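Local structure of L-lysine 6-oxidase (Marinomonas mediterranea, 3WEU) at residues 343-351 with 359-367; 396-404 with 521-529. The protein oxidises the epsilon-amino group of L-lysine with a cysteine tryptophylquinone cofactor, releasing ammonium and the hydrogen peroxide that makes it antibacterial. All coordinates share one frame; numbering follows the deposited sequence.

Contact 1: 343-351 with 359-367; sequences YNYFRQLDN and QPQQVLMSS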
loop_
_atom_site.group_PDB
_atom_site.type_symbol
_atom_site.label_atom_id
_atom_site.label_comp_id
_atom_site.label_asym_id
_atom_site.label_seq_id
_atom_site.Cartn_x
_atom_site.Cartn_y
_atom_site.Cartn_z
ATOM N N TYR A 343 47.961 -17.332 -2.034
ATOM C CA TYR A 343 47.010 -18.387 -2.219
ATOM C C TYR A 343 46.201 -18.733 -0.963
ATOM O O TYR A 343 45.003 -18.980 -1.030
ATOM C CB TYR A 343 47.761 -19.675 -2.650
ATOM C CG TYR A 343 46.882 -20.894 -2.670
ATOM C CD1 TYR A 343 46.005 -21.126 -3.691
ATOM C CD2 TYR A 343 46.931 -21.837 -1.655
ATOM C CE1 TYR A 343 45.194 -22.285 -3.721
ATOM C CE2 TYR A 343 46.145 -22.976 -1.666
ATOM C CZ TYR A 343 45.264 -23.199 -2.716
ATOM O OH TYR A 343 44.419 -24.304 -2.720
ATOM N N ASN A 344 46.878 -18.713 0.168
ATOM C CA ASN A 344 46.222 -19.110 1.421
ATOM C C ASN A 344 45.233 -18.063 1.900
ATOM O O ASN A 344 44.464 -18.332 2.805
ATOM C CB ASN A 344 47.231 -19.434 2.487
ATOM C CG ASN A 344 47.866 -20.795 2.292
ATOM O OD1 ASN A 344 47.207 -21.737 1.861
ATOM N ND2 ASN A 344 49.050 -20.944 2.853
ATOM N N TYR A 345 45.209 -16.880 1.256
ATOM C CA TYR A 345 44.152 -15.919 1.526
ATOM C C TYR A 345 42.886 -16.136 0.733
ATOM O O TYR A 345 41.859 -15.425 0.978
ATOM C CB TYR A 345 44.683 -14.511 1.280
ATOM C CG TYR A 345 45.534 -13.907 2.391
ATOM C CD1 TYR A 345 45.133 -13.973 3.756
ATOM C CD2 TYR A 345 46.711 -13.231 2.104
ATOM C CE1 TYR A 345 45.901 -13.337 4.773
ATOM C CE2 TYR A 345 47.480 -12.619 3.113
ATOM C CZ TYR A 345 47.044 -12.643 4.410
ATOM O OH TYR A 345 47.741 -12.041 5.345
ATOM N N PHE A 346 42.904 -17.091 -0.209
ATOM C CA PHE A 346 41.683 -17.472 -0.946
ATOM C C PHE A 346 40.901 -18.472 -0.153
ATOM O O PHE A 346 41.463 -19.371 0.454
ATOM C CB PHE A 346 42.006 -17.950 -2.354
ATOM C CG PHE A 346 42.362 -16.803 -3.285
ATOM C CD1 PHE A 346 43.527 -16.085 -3.133
ATOM C CD2 PHE A 346 41.505 -16.476 -4.289
ATOM C CE1 PHE A 346 43.823 -15.006 -3.957
ATOM C CE2 PHE A 346 41.748 -15.408 -5.133
ATOM C CZ PHE A 346 42.903 -14.655 -4.968
ATOM N N ARG A 347 39.570 -18.266 -0.105
ATOM C CA ARG A 347 38.687 -19.258 0.517
ATOM C C ARG A 347 38.670 -20.550 -0.277
ATOM O O ARG A 347 38.501 -20.569 -1.525
ATOM C CB ARG A 347 37.261 -18.756 0.694
ATOM C CG ARG A 347 37.126 -17.468 1.493
ATOM C CD ARG A 347 35.650 -17.209 1.880
ATOM N NE ARG A 347 35.661 -15.915 2.543
ATOM C CZ ARG A 347 35.743 -14.729 1.911
ATOM N NH1 ARG A 347 35.701 -14.608 0.620
ATOM N NH2 ARG A 347 35.824 -13.633 2.613
ATOM N N GLN A 348 38.899 -21.649 0.455
ATOM C CA GLN A 348 38.647 -22.970 -0.096
ATOM C C GLN A 348 37.146 -23.096 -0.323
ATOM O O GLN A 348 36.344 -22.340 0.275
ATOM C CB GLN A 348 39.196 -24.016 0.885
ATOM C CG GLN A 348 40.714 -23.967 1.026
ATOM C CD GLN A 348 41.443 -24.505 -0.208
ATOM O OE1 GLN A 348 41.088 -25.534 -0.732
ATOM N NE2 GLN A 348 42.379 -23.757 -0.728
ATOM N N LEU A 349 36.746 -24.043 -1.179
ATOM C CA LEU A 349 35.334 -24.298 -1.442
ATOM C C LEU A 349 34.649 -25.097 -0.361
ATOM O O LEU A 349 35.253 -26.041 0.125
ATOM C CB LEU A 349 35.074 -25.020 -2.772
ATOM C CG LEU A 349 35.187 -24.128 -4.023
ATOM C CD1 LEU A 349 36.633 -23.711 -4.239
ATOM C CD2 LEU A 349 34.678 -24.875 -5.255
ATOM N N ASP A 350 33.414 -24.735 -0.020
ATOM C CA ASP A 350 32.625 -25.573 0.870
ATOM C C ASP A 350 32.319 -26.896 0.153
ATOM O O ASP A 350 32.188 -26.953 -1.068
ATOM C CB ASP A 350 31.272 -24.939 1.199
ATOM C CG ASP A 350 31.373 -23.842 2.226
ATOM O OD1 ASP A 350 32.506 -23.510 2.600
ATOM O OD2 ASP A 350 30.321 -23.275 2.623
ATOM N N ASN A 351 32.142 -27.966 0.928
ATOM C CA ASN A 351 31.562 -29.177 0.349
ATOM C C ASN A 351 30.066 -28.911 0.013
ATOM O O ASN A 351 29.454 -27.826 0.281
ATOM C CB ASN A 351 31.735 -30.329 1.345
ATOM C CG ASN A 351 30.890 -30.140 2.583
ATOM O OD1 ASN A 351 29.836 -29.483 2.526
ATOM N ND2 ASN A 351 31.336 -30.693 3.713
ATOM N N GLN A 359 32.425 -24.151 7.672
ATOM C CA GLN A 359 33.095 -24.447 6.429
ATOM C C GLN A 359 33.753 -23.162 5.993
ATOM O O GLN A 359 33.391 -22.092 6.481
ATOM C CB GLN A 359 32.070 -24.942 5.395
ATOM C CG GLN A 359 31.587 -26.407 5.680
ATOM C CD GLN A 359 31.306 -27.128 4.398
ATOM O OE1 GLN A 359 32.221 -27.489 3.649
ATOM N NE2 GLN A 359 30.039 -27.224 4.075
ATOM N N PRO A 360 34.696 -23.264 5.066
ATOM C CA PRO A 360 35.492 -22.083 4.737
ATOM C C PRO A 360 34.702 -20.862 4.176
ATOM O O PRO A 360 35.183 -19.728 4.360
ATOM C CB PRO A 360 36.498 -22.587 3.686
ATOM C CG PRO A 360 36.391 -24.102 3.724
ATOM C CD PRO A 360 35.151 -24.488 4.390
ATOM N N GLN A 361 33.605 -21.074 3.456
ATOM C CA GLN A 361 32.863 -19.926 2.882
ATOM C C GLN A 361 32.009 -19.194 3.898
ATOM O O GLN A 361 31.429 -18.176 3.562
ATOM C CB GLN A 361 32.095 -20.357 1.644
ATOM C CG GLN A 361 33.075 -20.751 0.534
ATOM C CD GLN A 361 32.413 -21.121 -0.756
ATOM O OE1 GLN A 361 32.408 -22.308 -1.190
ATOM N NE2 GLN A 361 31.934 -20.116 -1.432
ATOM N N GLN A 362 31.974 -19.677 5.156
ATOM C CA GLN A 362 31.371 -18.959 6.267
ATOM C C GLN A 362 32.356 -18.128 7.042
ATOM O O GLN A 362 31.967 -17.468 8.001
ATOM C CB GLN A 362 30.552 -19.927 7.172
ATOM C CG GLN A 362 29.185 -20.234 6.641
ATOM C CD GLN A 362 29.232 -20.864 5.237
ATOM O OE1 GLN A 362 29.019 -20.209 4.226
ATOM N NE2 GLN A 362 29.534 -22.136 5.185
ATOM N N VAL A 363 33.641 -18.171 6.652
ATOM C CA VAL A 363 34.681 -17.418 7.276
ATOM C C VAL A 363 34.951 -16.138 6.483
ATOM O O VAL A 363 35.271 -16.161 5.300
ATOM C CB VAL A 363 35.978 -18.235 7.362
ATOM C CG1 VAL A 363 37.042 -17.499 8.141
ATOM C CG2 VAL A 363 35.723 -19.572 8.098
ATOM N N LEU A 364 34.857 -15.019 7.169
ATOM C CA LEU A 364 35.100 -13.737 6.509
ATOM C C LEU A 364 36.579 -13.436 6.443
ATOM O O LEU A 364 37.084 -13.182 5.378
ATOM C CB LEU A 364 34.435 -12.633 7.299
ATOM C CG LEU A 364 34.789 -11.221 6.871
ATOM C CD1 LEU A 364 34.249 -11.021 5.480
ATOM C CD2 LEU A 364 34.223 -10.176 7.838
ATOM N N MET A 365 37.257 -13.421 7.599
ATOM C CA MET A 365 38.629 -12.869 7.730
ATOM C C MET A 365 39.697 -13.956 7.877
ATOM O O MET A 365 39.407 -15.060 8.371
ATOM C CB MET A 365 38.783 -11.969 8.965
ATOM C CG MET A 365 37.890 -10.779 9.057
ATOM S SD MET A 365 38.226 -9.670 7.675
ATOM C CE MET A 365 37.379 -8.216 8.256
ATOM N N SER A 366 40.925 -13.590 7.599
ATOM C CA SER A 366 42.105 -14.485 7.908
ATOM C C SER A 366 42.257 -14.733 9.398
ATOM O O SER A 366 42.677 -15.809 9.771
ATOM C CB SER A 366 43.373 -13.773 7.394
ATOM O OG SER A 366 43.386 -12.433 7.891
ATOM N N SER A 367 41.893 -13.754 10.244
ATOM C CA SER A 367 42.036 -13.819 11.670
ATOM C C SER A 367 41.226 -12.723 12.284
ATOM O O SER A 367 40.943 -11.730 11.646
ATOM C CB SER A 367 43.467 -13.530 12.043
ATOM O OG SER A 367 43.699 -13.589 13.384
#
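Asp350 and Gln359 face each other where two irregular chains run antiparallel: 343-351 leaves the end of helix 336-344 as an extended strip, and 359-367 answers with a 3-10 turn over 360-362 followed by loop. Their CA atoms pair Asp350 with Gln359, Gln348 with Pro360 and Tyr345 with Ser366. Every hydrogen bond between them uses at least one side chain. Asp350 trades bonds with Gln361: Asp350 N gives a nearly straight bond (174°) to Gln361 OE1, landing on a lone pair in the carbonyl plane at 2.9 Å, while Gln361 N returns one to Asp350 OD1 at 2.8 Å. The other carboxylate oxygen, OD2 of Asp350, takes Gln362 NE2 at 2.9 Å, so both oxygens are gripped on their syn sides and the rotation of the carboxylate is fixed. OE1 of that Gln362 amide accepts from Lys401 N, joining Asp350 to strand 400-402. Against the carboxylate the Gln359 amide lies stacked, its plane 20° away, and its OE1 accepts from Asn351 N at 2.8 Å. Toward the other end Arg347 reaches across with its chain extended from CG to NE. Its NE donates to Val363 O at 2.8 Å, close to the axis of that carbonyl, and its NH2 meets a lone pair of Leu364 O at 3.1 Å. The guanidinium thus ties down two successive carbonyls by its edge. Pro360 packs its CB on Gln348 O at 3.4 Å. This is structural packing of two loop stretches by side-chain-to-backbone bonds. Beyond the pair, Leu349 and Phe346 rest on helix 407-418, Leu364 leans on Tyr576 of strand 575-579, and strand 400-402 runs alongside, where Arg347 and Leu364 both touch Phe402.

Contact 2: 396-404 with 521-529; sequences DNVVEKFLA and VNFSEPSVN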
loop_
_atom_site.group_PDB
_atom_site.type_symbol
_atom_site.label_atom_id
_atom_site.label_comp_id
_atom_site.label_asym_id
_atom_site.label_seq_id
_atom_site.Cartn_x
_atom_site.Cartn_y
_atom_site.Cartn_z
ATOM N N ASP A 396 18.021 -27.190 8.015
ATOM C CA ASP A 396 19.283 -27.441 7.384
ATOM C C ASP A 396 19.405 -26.766 5.976
ATOM O O ASP A 396 20.023 -27.298 5.074
ATOM C CB ASP A 396 19.580 -28.910 7.290
ATOM C CG ASP A 396 18.549 -29.663 6.556
ATOM O OD1 ASP A 396 17.595 -29.067 6.044
ATOM O OD2 ASP A 396 18.694 -30.891 6.564
ATOM N N ASN A 397 18.784 -25.600 5.857
ATOM C CA ASN A 397 18.905 -24.777 4.648
ATOM C C ASN A 397 20.391 -24.502 4.377
ATOM O O ASN A 397 21.161 -24.170 5.318
ATOM C CB ASN A 397 18.157 -23.504 4.896
ATOM C CG ASN A 397 18.104 -22.617 3.666
ATOM O OD1 ASN A 397 17.942 -23.090 2.505
ATOM N ND2 ASN A 397 18.337 -21.313 3.906
ATOM N N VAL A 398 20.804 -24.647 3.132
ATOM C CA VAL A 398 22.228 -24.495 2.784
ATOM C C VAL A 398 22.591 -23.015 2.802
ATOM O O VAL A 398 21.886 -22.178 2.167
ATOM C CB VAL A 398 22.505 -25.079 1.418
ATOM C CG1 VAL A 398 23.949 -24.863 0.943
ATOM C CG2 VAL A 398 22.235 -26.602 1.449
ATOM N N VAL A 399 23.694 -22.742 3.486
ATOM C CA VAL A 399 24.260 -21.381 3.631
ATOM C C VAL A 399 25.586 -21.347 2.873
ATOM O O VAL A 399 26.361 -22.287 2.875
ATOM C CB VAL A 399 24.508 -21.099 5.112
ATOM C CG1 VAL A 399 25.327 -19.848 5.381
ATOM C CG2 VAL A 399 23.177 -21.040 5.822
ATOM N N GLU A 400 25.858 -20.226 2.201
ATOM C CA GLU A 400 27.185 -20.021 1.620
ATOM C C GLU A 400 27.438 -18.516 1.610
ATOM O O GLU A 400 27.004 -17.808 0.737
ATOM C CB GLU A 400 27.284 -20.630 0.228
ATOM C CG GLU A 400 28.688 -20.587 -0.272
ATOM C CD GLU A 400 28.766 -20.648 -1.771
ATOM O OE1 GLU A 400 28.887 -21.814 -2.283
ATOM O OE2 GLU A 400 28.702 -19.564 -2.459
ATOM N N LYS A 401 28.067 -18.046 2.644
ATOM C CA LYS A 401 28.031 -16.600 2.968
ATOM C C LYS A 401 28.941 -15.782 2.063
ATOM O O LYS A 401 28.548 -14.663 1.593
ATOM C CB LYS A 401 28.465 -16.393 4.371
ATOM C CG LYS A 401 27.479 -16.860 5.414
ATOM C CD LYS A 401 27.957 -16.469 6.809
ATOM C CE LYS A 401 26.836 -16.772 7.819
ATOM N NZ LYS A 401 27.221 -16.214 9.144
ATOM N N PHE A 402 30.165 -16.300 1.848
ATOM C CA PHE A 402 31.240 -15.563 1.133
ATOM C C PHE A 402 31.832 -16.318 -0.019
ATOM O O PHE A 402 31.766 -17.562 -0.093
ATOM C CB PHE A 402 32.366 -15.147 2.120
ATOM C CG PHE A 402 31.842 -14.370 3.321
ATOM C CD1 PHE A 402 31.403 -13.047 3.160
ATOM C CD2 PHE A 402 31.817 -14.928 4.578
ATOM C CE1 PHE A 402 30.916 -12.322 4.197
ATOM C CE2 PHE A 402 31.327 -14.203 5.634
ATOM C CZ PHE A 402 30.882 -12.901 5.462
ATOM N N LEU A 403 32.349 -15.543 -0.957
ATOM C CA LEU A 403 32.720 -16.082 -2.247
ATOM C C LEU A 403 33.979 -16.903 -2.235
ATOM O O LEU A 403 34.888 -16.633 -1.486
ATOM C CB LEU A 403 32.837 -14.944 -3.293
ATOM C CG LEU A 403 32.910 -15.277 -4.768
ATOM C CD1 LEU A 403 31.669 -16.040 -5.228
ATOM C CD2 LEU A 403 33.113 -14.015 -5.575
ATOM N N ALA A 404 34.041 -17.901 -3.118
ATOM C CA ALA A 404 35.311 -18.591 -3.492
ATOM C C ALA A 404 35.366 -18.561 -4.997
ATOM O O ALA A 404 34.333 -18.384 -5.707
ATOM C CB ALA A 404 35.293 -20.058 -3.025
ATOM N N VAL A 521 26.396 -9.043 5.698
ATOM C CA VAL A 521 26.537 -10.496 5.962
ATOM C C VAL A 521 27.163 -10.754 7.348
ATOM O O VAL A 521 28.271 -10.294 7.683
ATOM C CB VAL A 521 27.413 -11.186 4.893
ATOM C CG1 VAL A 521 27.335 -12.690 5.045
ATOM C CG2 VAL A 521 26.983 -10.733 3.472
ATOM N N ASN A 522 26.434 -11.514 8.170
ATOM C CA ASN A 522 26.903 -11.873 9.495
ATOM C C ASN A 522 28.186 -12.699 9.340
ATOM O O ASN A 522 28.237 -13.597 8.466
ATOM C CB ASN A 522 25.864 -12.770 10.215
ATOM C CG ASN A 522 26.449 -13.389 11.446
ATOM O OD1 ASN A 522 26.942 -14.497 11.416
ATOM N ND2 ASN A 522 26.559 -12.604 12.478
ATOM N N PHE A 523 29.144 -12.523 10.236
ATOM C CA PHE A 523 30.306 -13.381 10.155
ATOM C C PHE A 523 30.690 -14.081 11.480
ATOM O O PHE A 523 31.828 -14.487 11.668
ATOM C CB PHE A 523 31.480 -12.640 9.578
ATOM C CG PHE A 523 31.875 -11.399 10.317
ATOM C CD1 PHE A 523 32.908 -11.428 11.219
ATOM C CD2 PHE A 523 31.320 -10.167 10.001
ATOM C CE1 PHE A 523 33.362 -10.281 11.872
ATOM C CE2 PHE A 523 31.750 -9.010 10.664
ATOM C CZ PHE A 523 32.758 -9.068 11.611
ATOM N N SER A 524 29.748 -14.222 12.380
ATOM C CA SER A 524 30.048 -14.770 13.733
ATOM C C SER A 524 29.433 -16.129 13.936
ATOM O O SER A 524 29.901 -16.916 14.749
ATOM C CB SER A 524 29.530 -13.844 14.830
ATOM O OG SER A 524 28.138 -13.649 14.721
ATOM N N GLU A 525 28.354 -16.428 13.234
ATOM C CA GLU A 525 27.614 -17.687 13.448
ATOM C C GLU A 525 27.381 -18.315 12.086
ATOM O O GLU A 525 26.532 -17.843 11.293
ATOM C CB GLU A 525 26.254 -17.428 14.104
ATOM C CG GLU A 525 26.375 -17.059 15.594
ATOM C CD GLU A 525 26.733 -18.298 16.431
ATOM O OE1 GLU A 525 26.817 -19.432 15.907
ATOM O OE2 GLU A 525 27.036 -18.072 17.579
ATOM N N PRO A 526 28.109 -19.405 11.804
ATOM C CA PRO A 526 28.082 -19.969 10.460
ATOM C C PRO A 526 26.713 -20.355 9.944
ATOM O O PRO A 526 26.466 -20.318 8.722
ATOM C CB PRO A 526 28.924 -21.223 10.623
ATOM C CG PRO A 526 29.993 -20.809 11.638
ATOM C CD PRO A 526 29.254 -19.913 12.615
ATOM N N SER A 527 25.789 -20.736 10.843
ATOM C CA SER A 527 24.455 -21.180 10.408
ATOM C C SER A 527 23.396 -20.053 10.278
ATOM O O SER A 527 22.283 -20.271 9.828
ATOM C CB SER A 527 23.967 -22.294 11.408
ATOM O OG SER A 527 23.670 -21.640 12.640
ATOM N N VAL A 528 23.780 -18.823 10.573
ATOM C CA VAL A 528 22.880 -17.687 10.632
ATOM C C VAL A 528 23.235 -16.613 9.600
ATOM O O VAL A 528 24.376 -16.117 9.577
ATOM C CB VAL A 528 22.963 -17.039 11.980
ATOM C CG1 VAL A 528 22.036 -15.820 11.998
ATOM C CG2 VAL A 528 22.498 -18.054 13.076
ATOM N N ASN A 529 22.281 -16.301 8.736
ATOM C CA ASN A 529 22.383 -15.046 7.943
ATOM C C ASN A 529 21.537 -13.917 8.551
ATOM O O ASN A 529 21.985 -12.797 8.605
ATOM C CB ASN A 529 22.037 -15.282 6.478
ATOM C CG ASN A 529 23.214 -15.803 5.688
ATOM O OD1 ASN A 529 24.292 -15.282 5.811
ATOM N ND2 ASN A 529 23.011 -16.810 4.865
#
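Lys401 sends its ammonium into a cluster of backbone carbonyls in 521-529. NZ of Lys401 bonds to Asn522 O at 2.9 Å, Glu525 O at 2.8 Å and Val528 O at 2.9 Å. It stands well above the carbonyl planes of Asn522 and Glu525 but is tilted only 24° from that of Val528. The side chain, fully extended beyond CG, delivers the charge through a buried setting, and three backbone carbonyls solvate it, which would be expected to stabilise the cation. Along the way Lys401 slides past the side chain of Asn529, whose amide has its main polar partner in Asn384.

Bonds within the loop fix where those oxygens point. Asn522 OD1 takes Ser524 N and Glu525 N in an Asx turn and Asx motif, and its ND2 also bonds to Leu572 O. Glu525 to Val528 forms a type I beta turn, whose Val528 N reaches Glu525 O from the face opposite Lys401 NZ.

Phe402 brings CZ to Val521 CG1 at 3.6 Å, an apolar contact, and CB of the preceding Lys401 lies over one face of that ring, toward the rim. Separately, the Val399 CG1 methyl packs on Pro526 O at 3.6 Å. Within the family's C-terminal domain, strand 400-402 is thereby joined to the end of strand 518-522, whose antiparallel partner 575-579 places Ser578 against both Phe402 and Val521.

Overall arrangement
Both contacts meet at strand 400-402, their centres about 12 Å apart. From contact 1, Gln361 O probably bonds to Phe402 N at 2.8 Å and Gln362 OE1 to Lys401 N at 2.8 Å, so the 3-10 turn lies along one side of the strand while 521-529 receives its lysine. Contact 1 links pieces close in sequence through spread-out amide, carboxylate and guanidinium bonds, mostly to backbone atoms, and only 4 of its 13 touching residues are buried. Contact 2 bridges more than a hundred residues, is more deeply set (6 of 11 buried), and concentrates its polarity in one ammonium. Across the contacts Arg347 meets two main-chain carbonyls, Lys401 three.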